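Local coordinates for surface-associated protein CshB (Streptococcus gordonii, PDB 6YZG), which is a cell-wall-anchored streptococcal adhesin, represented here by its non-repetitive domain 2, which probably helps the bacterium attach to host ligands such as fibronectin, at residues Leu42-Phe45 and Asn46-Glu49; Thr58-Glu61 and Gly62-Asp65; Asp188-Asp191 and Val192-Gly196; Tyr274-Ala277 and Phe278-Ser282. One frame throughout, in Å; residues are numbered along the deposited sequence.

Interaction 1 (Leu42-Phe45 and Asn46-Glu49); sequences LKPF and NSTE
Thr48 turns back on Phe45 in the loop between strand 33-41 and helix 49-55. Its CB lies 3.5 Å from Phe45 O. OG1 sits between the backbone N and the carbonyl carbon (chi1 65°), which brings it to Phe45 O and lets it donate a hydrogen bond of 2.8 Å in the carbonyl plane. The same OG1 stands over one face of the Phe45 ring, offset toward the rim, 3.8 Å from CD1. The methyl CG2 lies 3.5 Å from Phe45 O, with Phe45 CA next. Thr48 N also bonds to Phe45 O, from above the carbonyl plane, so one oxygen takes two donors from one residue.

Ser47 repeats the scheme one residue earlier. Its OG donates to Pro44 O at 2.7 Å, in the carbonyl plane, while Ser47 N reaches that oxygen from above that plane. Lys43 CB lies 3.3 Å from Ser47 OG before the lysine leads away. Asn46 OD1 rests against Pro44 CB and CG, 3.2 Å from CG. Outside the turn, Lys43 NZ bonds to Ala68 O and Asn46 OD1 accepts from Asn120.

The Phe45 ring also meets Tyr210, and Tyr249 of the second subunit, each edge-to-face. Thr48 is the N-cap of helix 49-55, its OG1 accepting from Tyr51 N. The hydroxyl therefore links two elements at once: it gives its proton to the 3-10 turn and accepts a bond from the first turn of the helix. This fixes its rotation and joins the end of one to the start of the next.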
ATOM      1  N   LEU A  42      -7.559  28.210  -2.975  1.00 11.78           N
ATOM      2  CA  LEU A  42      -7.864  26.986  -2.235  1.00 10.55           C
ATOM      3  C   LEU A  42      -9.113  26.377  -2.893  1.00 11.81           C
ATOM      4  O   LEU A  42     -10.283  26.580  -2.410  1.00 15.88           O
ATOM      5  CB  LEU A  42      -8.084  27.281  -0.740  1.00 11.08           C
ATOM      6  CG  LEU A  42      -6.814  27.671  -0.013  1.00 11.35           C
ATOM      7  CD1 LEU A  42      -7.104  28.511   1.225  1.00 11.39           C
ATOM      8  CD2 LEU A  42      -6.031  26.428   0.370  1.00 10.96           C
ATOM      9  N   LYS A  43      -8.885  25.620  -3.932  1.00 10.88           N
ATOM     10  CA  LYS A  43      -9.962  25.047  -4.743  1.00 10.58           C
ATOM     11  C   LYS A  43      -9.515  23.722  -5.297  1.00 10.24           C
ATOM     12  O   LYS A  43      -8.320  23.466  -5.554  1.00 10.38           O
ATOM     13  CB  LYS A  43     -10.387  25.961  -5.885  1.00 13.50           C
ATOM     14  CG  LYS A  43     -11.067  27.261  -5.478  1.00 17.44           C
ATOM     15  CD  LYS A  43     -11.857  27.877  -6.704  1.00 22.66           C
ATOM     16  CE  LYS A  43     -12.870  28.943  -6.345  1.00 28.60           C
ATOM     17  NZ  LYS A  43     -13.816  28.523  -5.273  1.00 31.90           N
ATOM     18  N   PRO A  44     -10.479  22.785  -5.476  1.00  9.18           N
ATOM     19  CA  PRO A  44     -10.144  21.463  -6.005  1.00  9.40           C
ATOM     20  C   PRO A  44     -10.031  21.399  -7.539  1.00  8.77           C
ATOM     21  O   PRO A  44     -10.270  22.350  -8.243  1.00  9.25           O
ATOM     22  CB  PRO A  44     -11.314  20.617  -5.524  1.00  9.88           C
ATOM     23  CG  PRO A  44     -12.481  21.591  -5.616  1.00  9.74           C
ATOM     24  CD  PRO A  44     -11.903  22.891  -5.064  1.00 10.05           C
ATOM     25  N   PHE A  45      -9.505  20.280  -8.001  1.00  8.57           N
ATOM     26  CA  PHE A  45      -9.082  20.143  -9.416  1.00  8.59           C
ATOM     27  C   PHE A  45     -10.293  20.317 -10.365  1.00  8.75           C
ATOM     28  O   PHE A  45     -10.101  20.807 -11.486  1.00  9.50           O
ATOM     29  CB  PHE A  45      -8.402  18.811  -9.646  1.00  8.93           C
ATOM     30  CG  PHE A  45      -7.726  18.631 -10.973  1.00  9.00           C
ATOM     31  CD1 PHE A  45      -6.594  19.357 -11.311  1.00  9.23           C
ATOM     32  CD2 PHE A  45      -8.266  17.758 -11.888  1.00  8.41           C
ATOM     33  CE1 PHE A  45      -6.003  19.122 -12.539  1.00 10.81           C
ATOM     34  CE2 PHE A  45      -7.680  17.551 -13.137  1.00  9.07           C
ATOM     35  CZ  PHE A  45      -6.540  18.242 -13.434  1.00 10.08           C
ATOM     36  N   ASN A  46     -11.477  19.948  -9.952  1.00  9.22           N
ATOM     37  CA  ASN A  46     -12.723  20.074 -10.781  1.00  9.86           C
ATOM     38  C   ASN A  46     -13.094  21.542 -10.978  1.00 10.72           C
ATOM     39  O   ASN A  46     -14.031  21.799 -11.756  1.00 11.04           O
ATOM     40  CB  ASN A  46     -13.849  19.270 -10.150  1.00 10.47           C
ATOM     41  CG  ASN A  46     -14.151  19.610  -8.712  1.00 10.57           C
ATOM     42  OD1 ASN A  46     -13.256  19.532  -7.889  1.00 12.39           O
ATOM     43  ND2 ASN A  46     -15.392  19.918  -8.321  1.00 14.12           N
ATOM     44  N   SER A  47     -12.397  22.482 -10.379  1.00  9.92           N
ATOM     45  CA  SER A  47     -12.569  23.930 -10.612  1.00 10.45           C
ATOM     46  C   SER A  47     -11.584  24.494 -11.610  1.00 11.10           C
ATOM     47  O   SER A  47     -11.672  25.735 -11.864  1.00 13.58           O
ATOM     48  CB  SER A  47     -12.465  24.733  -9.337  1.00 10.94           C
ATOM     49  OG  SER A  47     -11.139  24.817  -8.853  1.00 12.22           O
ATOM     50  N   THR A  48     -10.641  23.701 -12.082  1.00 10.54           N
ATOM     51  CA  THR A  48      -9.555  24.259 -12.929  1.00 10.76           C
ATOM     52  C   THR A  48      -9.889  24.282 -14.423  1.00 11.42           C
ATOM     53  O   THR A  48     -10.676  23.517 -14.861  1.00 10.46           O
ATOM     54  CB  THR A  48      -8.243  23.479 -12.750  1.00 11.03           C
ATOM     55  OG1 THR A  48      -8.405  22.142 -13.230  1.00 10.25           O
ATOM     56  CG2 THR A  48      -7.784  23.430 -11.312  1.00 12.32           C
ATOM     57  N   GLU A  49      -9.207  25.153 -15.152  1.00 13.39           N
ATOM     58  CA  GLU A  49      -9.342  25.209 -16.630  1.00 14.41           C
ATOM     59  C   GLU A  49      -8.787  23.913 -17.233  1.00 13.31           C
ATOM     60  O   GLU A  49      -9.253  23.522 -18.229  1.00 14.04           O
ATOM     61  CB  GLU A  49      -8.608  26.417 -17.207  1.00 16.08           C
ATOM     62  CG  GLU A  49      -9.223  27.714 -16.772  1.00 19.80           C
ATOM     63  CD  GLU A  49     -10.378  28.263 -17.579  1.00 22.80           C
ATOM     64  OE1 GLU A  49     -10.610  27.795 -18.682  1.00 29.25           O
ATOM     65  OE2 GLU A  49     -11.000  29.229 -17.096  1.00 33.16           O
TER

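Interaction 2 (Thr58-Glu61 and Gly62-Asp65); sequences TATE and GTYD. Unlike the reference sequence in segment 62-65: Asp65 (reference Asn).
A short 3-10 turn, entered through a type I beta turn from Thr58 to Glu61, brings Thr63 back to Thr60. Thr63 OG1 donates to Thr60 O at 2.6 Å, in the carbonyl plane. Thr63 N reaches the same oxygen at 2.9 Å from above that plane. Thr60 O is thus gripped by the hydroxyl and the amide of one residue. The chi1 of 58° puts OG1 between the backbone N and the carbonyl carbon of Thr63, on the side of the turn where Thr60 O lies. The methyl takes the other branch, with Thr63 CG2 4.2 Å from Thr60 CB.

Thr58 begins the beta turn with an ST turn: its OG1 accepts from Thr60 N at 3.2 Å. The turn itself closes through Glu61 N and Thr58 O, 3.1 Å apart. A water bridges Ala59 and Gly62, giving a hydrogen bond to Ala59 O and accepting one from Gly62 N at 2.9 Å. Further on, Tyr64 N makes a longer bond of 3.3 Å to Glu61 O, and Tyr64 CB packs 3.7 Å from that oxygen.

This surface loop runs from helix 49-55 to strand 71-72. Thr63 OG1 also pairs with Tyr51 OH on the helix, and Thr60 OG1 bonds to Asp206. The Glu61 carboxylate turns back to Gly57 N, and the Tyr64 side chain touches Glu49 and Lys52 on the helix.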
ATOM      1  N   THR A  58     -18.074  16.366 -23.612  1.00 22.63           N
ATOM      2  CA  THR A  58     -18.460  15.035 -23.114  1.00 21.68           C
ATOM      3  C   THR A  58     -19.710  15.149 -22.261  1.00 21.32           C
ATOM      4  O   THR A  58     -20.179  16.274 -21.902  1.00 21.87           O
ATOM      5  CB  THR A  58     -17.349  14.372 -22.267  1.00 24.97           C
ATOM      6  OG1 THR A  58     -17.351  15.023 -20.981  1.00 20.87           O
ATOM      7  CG2 THR A  58     -15.974  14.433 -22.889  1.00 23.96           C
ATOM      8  N   ALA A  59     -20.236  13.980 -21.890  1.00 23.98           N
ATOM      9  CA  ALA A  59     -21.454  13.809 -21.084  1.00 25.15           C
ATOM     10  C   ALA A  59     -21.286  14.470 -19.706  1.00 24.01           C
ATOM     11  O   ALA A  59     -22.264  14.809 -19.056  1.00 23.60           O
ATOM     12  CB  ALA A  59     -21.759  12.328 -20.977  1.00 28.86           C
ATOM     13  N   THR A  60     -20.016  14.653 -19.249  1.00 22.13           N
ATOM     14  CA  THR A  60     -19.720  15.123 -17.889  1.00 19.21           C
ATOM     15  C   THR A  60     -19.197  16.561 -17.973  1.00 17.86           C
ATOM     16  O   THR A  60     -18.670  17.104 -16.979  1.00 16.36           O
ATOM     17  CB  THR A  60     -18.718  14.195 -17.175  1.00 18.96           C
ATOM     18  OG1 THR A  60     -17.546  14.136 -17.991  1.00 19.92           O
ATOM     19  CG2 THR A  60     -19.320  12.830 -16.867  1.00 21.47           C
ATOM     20  N   GLU A  61     -19.419  17.267 -19.080  1.00 17.46           N
ATOM     21  CA  GLU A  61     -18.985  18.660 -19.191  1.00 18.07           C
ATOM     22  C   GLU A  61     -19.544  19.478 -18.039  1.00 16.03           C
ATOM     23  O   GLU A  61     -18.867  20.399 -17.550  1.00 17.04           O
ATOM     24  CB  GLU A  61     -19.365  19.180 -20.585  1.00 21.50           C
ATOM     25  CG  GLU A  61     -19.167  20.653 -20.753  1.00 25.06           C
ATOM     26  CD  GLU A  61     -19.593  21.132 -22.143  1.00 31.98           C
ATOM     27  OE1 GLU A  61     -18.982  20.723 -23.133  1.00 34.80           O
ATOM     28  OE2 GLU A  61     -20.591  21.866 -22.232  1.00 44.01           O
ATOM     29  N   GLY A  62     -20.757  19.194 -17.545  1.00 17.65           N
ATOM     30  CA  GLY A  62     -21.409  19.978 -16.502  1.00 17.56           C
ATOM     31  C   GLY A  62     -20.737  19.842 -15.127  1.00 16.18           C
ATOM     32  O   GLY A  62     -21.070  20.576 -14.198  1.00 16.73           O
ATOM     33  N   THR A  63     -19.782  18.913 -14.998  1.00 14.71           N
ATOM     34  CA  THR A  63     -19.095  18.696 -13.687  1.00 15.02           C
ATOM     35  C   THR A  63     -17.993  19.746 -13.489  1.00 15.21           C
ATOM     36  O   THR A  63     -17.466  19.826 -12.398  1.00 15.73           O
ATOM     37  CB  THR A  63     -18.489  17.307 -13.556  1.00 14.67           C
ATOM     38  OG1 THR A  63     -17.543  17.073 -14.602  1.00 13.66           O
ATOM     39  CG2 THR A  63     -19.541  16.198 -13.629  1.00 16.79           C
ATOM     40  N   TYR A  64     -17.591  20.455 -14.529  1.00 13.82           N
ATOM     41  CA  TYR A  64     -16.681  21.595 -14.307  1.00 14.31           C
ATOM     42  C   TYR A  64     -17.359  22.630 -13.457  1.00 13.81           C
ATOM     43  O   TYR A  64     -18.479  23.110 -13.842  1.00 15.82           O
ATOM     44  CB  TYR A  64     -16.191  22.179 -15.620  1.00 14.73           C
ATOM     45  CG  TYR A  64     -15.543  23.537 -15.474  1.00 14.43           C
ATOM     46  CD1 TYR A  64     -14.380  23.723 -14.740  1.00 13.70           C
ATOM     47  CD2 TYR A  64     -16.096  24.645 -16.093  1.00 16.46           C
ATOM     48  CE1 TYR A  64     -13.792  24.969 -14.625  1.00 15.09           C
ATOM     49  CE2 TYR A  64     -15.495  25.881 -16.026  1.00 17.32           C
ATOM     50  CZ  TYR A  64     -14.316  26.037 -15.321  1.00 15.75           C
ATOM     51  OH  TYR A  64     -13.699  27.251 -15.169  1.00 20.30           O
ATOM     52  N   ASP A  65     -16.791  23.002 -12.329  1.00 13.53           N
ATOM     53  CA  ASP A  65     -17.446  23.942 -11.398  1.00 14.18           C
ATOM     54  C   ASP A  65     -16.392  24.954 -10.976  1.00 14.76           C
ATOM     55  O   ASP A  65     -15.628  24.690 -10.019  1.00 13.00           O
ATOM     56  CB  ASP A  65     -17.992  23.182 -10.187  1.00 15.56           C
ATOM     57  CG  ASP A  65     -18.687  24.103  -9.212  1.00 16.91           C
ATOM     58  OD1 ASP A  65     -18.743  25.325  -9.510  1.00 18.37           O
ATOM     59  OD2 ASP A  65     -19.134  23.601  -8.147  1.00 24.92           O
TER
HETATM   60  O   HOH W   1     -22.823  17.376 -18.291  1.00 27.00           O

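Interaction 3 (Asp188-Asp191 and Val192-Gly196); sequences DDED and VKRRG
Glu190 and Arg194 form a salt bridge one turn apart at the C-terminal end of helix 184-193. A single carboxylate oxygen does the work. Glu190 OE1 accepts from Arg194 NE at 2.6 Å and from Arg194 NH2 at 2.7 Å, both on its anti side; both bonds are bent, since NE and NH2 share one oxygen. It lies at the guanidinium edge, and the carboxylate and guanidinium planes stand 68° apart. The glutamate reaches this edge by a bend at chi2 (68°), while the arginine stays extended from CG to NE. Arg194 CG packs 3.3 Å from Glu190 O on the way. The aliphatic part of Lys193 runs beside Glu190, its CD 3.9 Å from OE2.

Backbone bonds hold the pair in place. Arg194 N bonds to Glu190 O at 3.1 Å, preceded by Val192 N to Asp188 O and Lys193 N to Asp189 O. Then the helix stops. Arg195 takes a positive phi, Arg195 N bonds to Val192 O, and Gly196 N returns to Asp191 O at 2.8 Å: a Schellman motif. Asp191 OD1 lies 3.3 Å from Gly196 CA and accepts from Leu197 N, holding the exit from that side.

Farther out, Asp188 bonds to Tyr208 and Asp189 pairs with Lys185. Arg195 reaches Ser118 of the second subunit. With both donors on OE1, the carboxylate charge is probably drawn toward that oxygen, and the salt bridge ties the last helical turn to Arg194, just before the chain leaves helical geometry at Arg195.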
ATOM      1  N   ASP A 188     -11.022   1.155 -12.483  1.00 16.12           N
ATOM      2  CA  ASP A 188     -12.272   0.355 -12.617  1.00 18.40           C
ATOM      3  C   ASP A 188     -12.028  -1.010 -11.988  1.00 18.68           C
ATOM      4  O   ASP A 188     -12.981  -1.476 -11.267  1.00 18.65           O
ATOM      5  CB  ASP A 188     -12.753   0.336 -14.059  1.00 20.11           C
ATOM      6  CG  ASP A 188     -13.457   1.611 -14.466  1.00 19.11           C
ATOM      7  OD1 ASP A 188     -14.019   2.310 -13.565  1.00 23.29           O
ATOM      8  OD2 ASP A 188     -13.487   1.874 -15.649  1.00 23.49           O
ATOM      9  N   ASP A 189     -10.832  -1.598 -12.159  1.00 19.82           N
ATOM     10  CA  ASP A 189     -10.488  -2.885 -11.498  1.00 22.47           C
ATOM     11  C   ASP A 189     -10.532  -2.700  -9.984  1.00 25.57           C
ATOM     12  O   ASP A 189     -11.085  -3.567  -9.289  1.00 26.17           O
ATOM     13  CB  ASP A 189      -9.145  -3.443 -11.937  1.00 23.43           C
ATOM     14  CG  ASP A 189      -9.144  -3.959 -13.365  1.00 26.37           C
ATOM     15  OD1 ASP A 189     -10.255  -4.054 -13.979  1.00 29.12           O
ATOM     16  OD2 ASP A 189      -8.024  -4.203 -13.887  1.00 30.97           O
ATOM     17  N   GLU A 190     -10.027  -1.583  -9.461  1.00 21.83           N
ATOM     18  CA  GLU A 190     -10.023  -1.327  -8.002  1.00 23.24           C
ATOM     19  C   GLU A 190     -11.467  -1.145  -7.548  1.00 20.93           C
ATOM     20  O   GLU A 190     -11.785  -1.603  -6.418  1.00 23.09           O
ATOM     21  CB  GLU A 190      -9.183  -0.096  -7.661  1.00 24.12           C
ATOM     22  CG  GLU A 190      -8.886   0.067  -6.206  1.00 26.44           C
ATOM     23  CD  GLU A 190      -7.945  -0.997  -5.631  1.00 32.11           C
ATOM     24  OE1 GLU A 190      -7.860  -1.057  -4.413  1.00 38.86           O
ATOM     25  OE2 GLU A 190      -7.287  -1.737  -6.407  1.00 38.75           O
ATOM     26  N   ASP A 191     -12.325  -0.543  -8.360  1.00 18.26           N
ATOM     27  CA  ASP A 191     -13.754  -0.321  -8.016  1.00 19.07           C
ATOM     28  C   ASP A 191     -14.452  -1.684  -7.801  1.00 22.62           C
ATOM     29  O   ASP A 191     -15.114  -1.865  -6.717  1.00 25.00           O
ATOM     30  CB  ASP A 191     -14.424   0.538  -9.065  1.00 18.53           C
ATOM     31  CG  ASP A 191     -15.808   1.022  -8.664  1.00 20.02           C
ATOM     32  OD1 ASP A 191     -15.941   1.440  -7.509  1.00 19.12           O
ATOM     33  OD2 ASP A 191     -16.734   1.100  -9.562  1.00 23.73           O
ATOM     34  N   VAL A 192     -14.203  -2.603  -8.716  1.00 22.36           N
ATOM     35  CA  VAL A 192     -14.864  -3.949  -8.690  1.00 24.67           C
ATOM     36  C   VAL A 192     -14.249  -4.749  -7.532  1.00 30.64           C
ATOM     37  O   VAL A 192     -15.015  -5.366  -6.761  1.00 31.64           O
ATOM     38  CB  VAL A 192     -14.691  -4.671 -10.029  1.00 26.36           C
ATOM     39  CG1 VAL A 192     -15.025  -6.155  -9.904  1.00 32.90           C
ATOM     40  CG2 VAL A 192     -15.496  -4.055 -11.161  1.00 24.94           C
ATOM     41  N   LYS A 193     -12.936  -4.701  -7.374  1.00 28.18           N
ATOM     42  CA  LYS A 193     -12.210  -5.416  -6.283  1.00 28.88           C
ATOM     43  C   LYS A 193     -12.774  -5.048  -4.905  1.00 27.29           C
ATOM     44  O   LYS A 193     -13.040  -5.999  -4.098  1.00 26.44           O
ATOM     45  CB  LYS A 193     -10.707  -5.139  -6.325  1.00 29.17           C
ATOM     46  CG  LYS A 193      -9.917  -5.644  -5.127  0.20 25.65           C
ATOM     47  CD  LYS A 193      -8.481  -5.175  -5.144  0.10 25.10           C
ATOM     48  CE  LYS A 193      -7.731  -5.576  -3.896  0.10 24.71           C
ATOM     49  NZ  LYS A 193      -7.528  -7.038  -3.862  0.10 24.20           N
ATOM     50  N   ARG A 194     -12.956  -3.761  -4.608  1.00 25.26           N
ATOM     51  CA  ARG A 194     -13.486  -3.242  -3.329  1.00 28.60           C
ATOM     52  C   ARG A 194     -15.021  -3.217  -3.333  1.00 25.59           C
ATOM     53  O   ARG A 194     -15.532  -2.703  -2.352  1.00 32.64           O
ATOM     54  CB  ARG A 194     -13.000  -1.820  -3.049  1.00 31.09           C
ATOM     55  CG  ARG A 194     -11.486  -1.674  -3.086  1.00 37.37           C
ATOM     56  CD  ARG A 194     -10.955  -0.522  -2.255  1.00 47.44           C
ATOM     57  NE  ARG A 194      -9.514  -0.430  -2.460  1.00 56.81           N
ATOM     58  CZ  ARG A 194      -8.674   0.371  -1.817  1.00 56.32           C
ATOM     59  NH1 ARG A 194      -9.107   1.208  -0.889  1.00 59.65           N
ATOM     60  NH2 ARG A 194      -7.387   0.315  -2.121  1.00 58.96           N
ATOM     61  N   ARG A 195     -15.660  -3.604  -4.415  1.00 27.00           N
ATOM     62  CA  ARG A 195     -17.147  -3.571  -4.427  1.00 28.03           C
ATOM     63  C   ARG A 195     -17.675  -2.151  -4.141  1.00 26.74           C
ATOM     64  O   ARG A 195     -18.579  -1.973  -3.376  1.00 27.86           O
ATOM     65  CB  ARG A 195     -17.729  -4.760  -3.650  1.00 28.23           C
ATOM     66  CG  ARG A 195     -17.151  -6.104  -4.089  1.00 29.44           C
ATOM     67  CD  ARG A 195     -17.773  -7.304  -3.405  1.00 28.37           C
ATOM     68  NE  ARG A 195     -17.594  -7.289  -1.969  1.00 29.00           N
ATOM     69  CZ  ARG A 195     -16.542  -7.779  -1.309  1.00 32.61           C
ATOM     70  NH1 ARG A 195     -16.505  -7.686  -0.004  1.00 43.77           N
ATOM     71  NH2 ARG A 195     -15.534  -8.331  -1.936  1.00 28.76           N
ATOM     72  N   GLY A 196     -17.007  -1.172  -4.740  1.00 21.50           N
ATOM     73  CA  GLY A 196     -17.474   0.209  -4.842  1.00 20.65           C
ATOM     74  C   GLY A 196     -16.583   1.149  -4.061  1.00 21.10           C
ATOM     75  O   GLY A 196     -16.760   1.274  -2.819  1.00 23.67           O
TER

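Interaction 4 (Tyr274-Ala277 and Phe278-Ser282); sequences YGEA and FHTIS
The chain turns at Gly275, whose phi of 101° precedes a single helical turn, and His279 N closes that turn on Gly275 O at 2.9 Å. The Tyr274 and Phe278 rings pack obliquely, with centroids 5.9 Å apart and planes at 56°. Tyr274 CD2 lies over one face of the Phe278 ring, and Tyr274 CB is 4.0 Å from Phe278 CD2. The imidazole of His279 lays one face over Gly275 O, 3.4 Å from CG, while its NE2 bonds to Gly242 O.

Thr280 OG1 donates to Glu276 O at 2.7 Å. Thr280 N bonds to the same oxygen from the opposite face of the carbonyl plane. The Glu276 chain, bent at chi2 (93°), folds its carboxylate over the Thr280 methyl, with OE1 3.2 Å from CG2. At the far end Ile281 CG1 rests 3.2 Å from Ala277 O.

Tyr274 also packs on Thr161 of the second subunit, and Phe278 and His279 on Asn159 of that subunit. Gly275 is the N-cap of helix 276-279, and the arrangement is that of one isolated helical turn, closed at its end by a threonine hydroxyl bonded to the carbonyl four residues back.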
ATOM      1  N   TYR A 274      14.938 -33.844  11.992  1.00 25.23           N
ATOM      2  CA  TYR A 274      15.041 -33.208  13.328  1.00 24.94           C
ATOM      3  C   TYR A 274      14.388 -34.084  14.415  1.00 24.43           C
ATOM      4  O   TYR A 274      14.570 -33.776  15.625  1.00 25.97           O
ATOM      5  CB  TYR A 274      14.428 -31.816  13.210  1.00 24.07           C
ATOM      6  CG  TYR A 274      15.432 -30.758  12.859  1.00 23.37           C
ATOM      7  CD1 TYR A 274      16.251 -30.853  11.739  1.00 19.93           C
ATOM      8  CD2 TYR A 274      15.581 -29.672  13.709  1.00 23.21           C
ATOM      9  CE1 TYR A 274      17.166 -29.848  11.440  1.00 21.87           C
ATOM     10  CE2 TYR A 274      16.550 -28.721  13.474  1.00 22.70           C
ATOM     11  CZ  TYR A 274      17.269 -28.756  12.301  1.00 21.30           C
ATOM     12  OH  TYR A 274      18.157 -27.711  12.199  1.00 29.18           O
ATOM     13  N   GLY A 275      13.690 -35.149  14.011  1.00 26.84           N
ATOM     14  CA  GLY A 275      13.110 -36.172  14.912  1.00 28.47           C
ATOM     15  C   GLY A 275      11.612 -35.989  15.143  1.00 31.65           C
ATOM     16  O   GLY A 275      11.134 -34.812  15.243  1.00 28.32           O
ATOM     17  N   GLU A 276      10.891 -37.111  15.286  1.00 35.55           N
ATOM     18  CA  GLU A 276       9.458 -37.165  15.701  1.00 36.95           C
ATOM     19  C   GLU A 276       9.272 -36.457  17.053  1.00 34.25           C
ATOM     20  O   GLU A 276       8.237 -35.748  17.218  1.00 33.99           O
ATOM     21  CB  GLU A 276       8.978 -38.622  15.710  1.00 46.20           C
ATOM     22  CG  GLU A 276       7.797 -38.915  16.640  1.00 56.14           C
ATOM     23  CD  GLU A 276       6.397 -38.841  16.046  1.00 66.32           C
ATOM     24  OE1 GLU A 276       5.428 -39.141  16.787  1.00 72.04           O
ATOM     25  OE2 GLU A 276       6.265 -38.485  14.856  1.00 76.85           O
ATOM     26  N   ALA A 277      10.213 -36.606  17.998  1.00 30.79           N
ATOM     27  CA  ALA A 277      10.154 -35.980  19.339  1.00 33.11           C
ATOM     28  C   ALA A 277      10.009 -34.451  19.201  1.00 35.14           C
ATOM     29  O   ALA A 277       9.116 -33.838  19.850  1.00 38.99           O
ATOM     30  CB  ALA A 277      11.405 -36.358  20.112  1.00 36.01           C
ATOM     31  N   PHE A 278      10.849 -33.840  18.371  1.00 29.80           N
ATOM     32  CA  PHE A 278      10.797 -32.385  18.065  1.00 27.22           C
ATOM     33  C   PHE A 278       9.502 -32.055  17.300  1.00 25.91           C
ATOM     34  O   PHE A 278       8.775 -31.099  17.635  1.00 23.23           O
ATOM     35  CB  PHE A 278      12.034 -31.997  17.240  1.00 26.29           C
ATOM     36  CG  PHE A 278      12.124 -30.523  16.956  1.00 30.21           C
ATOM     37  CD1 PHE A 278      12.536 -29.635  17.937  1.00 34.92           C
ATOM     38  CD2 PHE A 278      11.813 -30.025  15.707  1.00 28.85           C
ATOM     39  CE1 PHE A 278      12.614 -28.275  17.679  1.00 41.02           C
ATOM     40  CE2 PHE A 278      11.875 -28.661  15.458  1.00 29.56           C
ATOM     41  CZ  PHE A 278      12.260 -27.791  16.438  1.00 36.53           C
ATOM     42  N   HIS A 279       9.235 -32.795  16.227  1.00 22.15           N
ATOM     43  CA  HIS A 279       8.111 -32.472  15.317  1.00 21.99           C
ATOM     44  C   HIS A 279       6.756 -32.519  16.020  1.00 23.85           C
ATOM     45  O   HIS A 279       5.841 -31.794  15.533  1.00 25.50           O
ATOM     46  CB  HIS A 279       8.057 -33.404  14.121  1.00 21.95           C
ATOM     47  CG  HIS A 279       9.106 -33.117  13.113  1.00 20.96           C
ATOM     48  ND1 HIS A 279       9.603 -34.105  12.274  1.00 24.13           N
ATOM     49  CD2 HIS A 279       9.703 -31.953  12.764  1.00 19.94           C
ATOM     50  CE1 HIS A 279      10.491 -33.563  11.445  1.00 24.31           C
ATOM     51  NE2 HIS A 279      10.546 -32.223  11.713  1.00 22.82           N
ATOM     52  N   THR A 280       6.580 -33.360  17.053  1.00 22.53           N
ATOM     53  CA  THR A 280       5.240 -33.574  17.680  1.00 26.13           C
ATOM     54  C   THR A 280       4.985 -32.644  18.877  1.00 27.87           C
ATOM     55  O   THR A 280       3.904 -32.757  19.450  1.00 29.07           O
ATOM     56  CB  THR A 280       5.028 -35.031  18.098  1.00 31.72           C
ATOM     57  OG1 THR A 280       6.161 -35.406  18.872  1.00 33.47           O
ATOM     58  CG2 THR A 280       4.891 -35.944  16.909  1.00 33.99           C
ATOM     59  N   ILE A 281       5.934 -31.795  19.279  1.00 25.49           N
ATOM     60  CA  ILE A 281       5.694 -30.802  20.367  1.00 24.92           C
ATOM     61  C   ILE A 281       4.599 -29.869  19.829  1.00 21.96           C
ATOM     62  O   ILE A 281       4.586 -29.595  18.630  1.00 24.99           O
ATOM     63  CB  ILE A 281       6.996 -30.083  20.750  1.00 26.17           C
ATOM     64  CG1 ILE A 281       8.064 -31.106  21.175  1.00 29.55           C
ATOM     65  CG2 ILE A 281       6.732 -29.044  21.828  1.00 29.77           C
ATOM     66  CD1 ILE A 281       9.430 -30.534  21.452  1.00 31.43           C
ATOM     67  N   SER A 282       3.649 -29.422  20.647  1.00 23.18           N
ATOM     68  CA  SER A 282       2.572 -28.526  20.178  1.00 24.12           C
ATOM     69  C   SER A 282       3.246 -27.302  19.556  1.00 18.74           C
ATOM     70  O   SER A 282       4.315 -26.942  20.079  1.00 22.23           O
ATOM     71  CB  SER A 282       1.669 -28.133  21.307  1.00 25.73           C
ATOM     72  OG  SER A 282       2.436 -27.693  22.402  1.00 38.64           O
TER

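Interaction 1 is partly buried; interactions 2, 3 and 4 lie at the surface. Interaction 1 leads into helix 49-55 and interaction 2 lies in the loop after it; the two touch directly, through a probable hydrogen bond between Asn46 O and Asp65 N, 3.1 Å apart. Both rest on serine or threonine hydroxyls returned to a carbonyl three residues back. Interaction 4 uses a hydroxyl over four residues and adds aromatic packing. Interaction 3 alone has a salt bridge. Its nearest atoms are about 17 Å from interaction 1 and about 33 Å from interaction 4. These three meet the second subunit, whereas interaction 2 does not.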